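Local coordinates for gamma-glutamyltransferase 1 Threonine peptidase. MEROPS family T03 (Pseudomonas nitroreducens, PDB 7D9W), which transfers the gamma-glutamyl group of glutathione and related gamma-glutamyl compounds to amino acids or water, as an N-terminal nucleophile enzyme, at the interface of chains A and B. Residues are numbered along the deposited sequence; one frame, centred on the assembly and turned at random. Chains: chain A, Gamma-glutamyltransferase 1 Threonine peptidase. MEROPS family T03; chain B, Gamma-glutamyltransferase 1 Threonine peptidase. MEROPS family T03.

The interface of chains A and B. Residues chain A 56-57, 60-61, 64; chain B 4, 6, 14.
B:Phe4 lays its ring against one side of a helix of chain A, with A:Thr60 over one face and A:Ala57 at the edge. The methyl CG2 of A:Thr60 sits above the middle of the ring, 3.8 Å from its centroid, in a CH-pi contact, the two side chains arriving from opposite directions. In B:Phe4, CG lies between the backbone N and the carbonyl carbon (chi1 60°), which turns the ring towards the helix. A:Ala57 CB lies in the plane of the ring beside CE1, while A:Leu64 brings its CD1 branch obliquely over the CD2 rim, from the same side as the threonine methyl and 3.7 Å from B:Phe4 CD2. Near the far end of the ring, A:Ala61 adds its CB at 4.1 Å from B:Phe4 CZ. Two residues further along strand 2-7, B:Ile6 points to the same helix and reaches out until its terminal methyl CD1 presses on the helix backbone, 3.5 Å from A:Ala57 CA. The small side chain of A:Ala57 may allow this close approach, and its CB also meets the CG1 branch of B:Val14 at 3.6 Å. A:Ala56 CB touches the same B:Ile6 methyl more lightly. At the polar rim, A:Thr60 turns OG1 back along its own helix to the carbonyl O of A:Ala56, a 2.8 Å hydrogen bond whose donor stands 44° out of the carbonyl plane. With OG1 beside the backbone N (chi1 -60°) and held there, CG2 is left facing the ring. Strand 2-7 begins at the residue after the nucleophile B:Thr1, and this packing may help to steady the start of chain B. Helix 53-67 of chain A thus packs on strands 2-7 and 13-19 of chain B, part of the layered alpha-beta core that the two subunits of this N-terminal nucleophile hydrolase build together.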
# COMPACT_ATOMS: atom_id res chain seq x y z
N ALA A 56 -3.02 19.04 -2.81
CA ALA A 56 -1.80 18.51 -3.41
C ALA A 56 -1.90 17.00 -3.59
O ALA A 56 -1.53 16.47 -4.65
CB ALA A 56 -0.59 18.87 -2.55
N ALA A 57 -2.41 16.30 -2.58
CA ALA A 57 -2.54 14.85 -2.65
C ALA A 57 -3.45 14.41 -3.79
O ALA A 57 -3.17 13.42 -4.47
CB ALA A 57 -3.06 14.31 -1.32
N THR A 60 -1.62 14.94 -7.04
CA THR A 60 -0.54 13.96 -7.14
C THR A 60 -1.09 12.58 -7.49
O THR A 60 -0.53 11.89 -8.34
CB THR A 60 0.25 13.93 -5.84
OG1 THR A 60 0.79 15.23 -5.58
CG2 THR A 60 1.38 12.91 -5.91
N ALA A 61 -2.19 12.18 -6.85
CA ALA A 61 -2.76 10.87 -7.12
C ALA A 61 -3.20 10.74 -8.58
O ALA A 61 -2.97 9.70 -9.21
CB ALA A 61 -3.93 10.59 -6.18
N LEU A 64 0.01 10.46 -10.85
CA LEU A 64 0.64 9.14 -10.87
C LEU A 64 -0.22 8.10 -11.59
O LEU A 64 0.33 7.09 -12.05
CB LEU A 64 0.95 8.69 -9.44
CG LEU A 64 1.92 9.61 -8.68
CD1 LEU A 64 1.92 9.27 -7.19
CD2 LEU A 64 3.33 9.53 -9.25
N PHE B 4 2.82 8.02 -1.46
CA PHE B 4 3.40 9.35 -1.37
C PHE B 4 2.96 10.01 -0.07
O PHE B 4 1.95 9.66 0.53
CB PHE B 4 3.05 10.25 -2.58
CG PHE B 4 1.58 10.49 -2.78
CD1 PHE B 4 0.92 11.52 -2.13
CD2 PHE B 4 0.87 9.69 -3.66
CE1 PHE B 4 -0.44 11.74 -2.34
CE2 PHE B 4 -0.49 9.90 -3.87
CZ PHE B 4 -1.14 10.93 -3.21
N ILE B 6 2.79 13.93 2.01
CA ILE B 6 2.74 15.38 1.84
C ILE B 6 2.48 16.05 3.19
O ILE B 6 1.66 15.58 3.99
CB ILE B 6 1.64 15.80 0.84
CG1 ILE B 6 1.94 15.24 -0.55
CG2 ILE B 6 1.53 17.33 0.79
CD1 ILE B 6 0.78 15.38 -1.52
N VAL B 14 -0.81 14.44 4.57
CA VAL B 14 -1.46 13.34 3.88
C VAL B 14 -0.43 12.23 3.67
O VAL B 14 0.69 12.50 3.22
CB VAL B 14 -2.06 13.76 2.52
CG1 VAL B 14 -2.58 12.53 1.78
CG2 VAL B 14 -3.18 14.77 2.73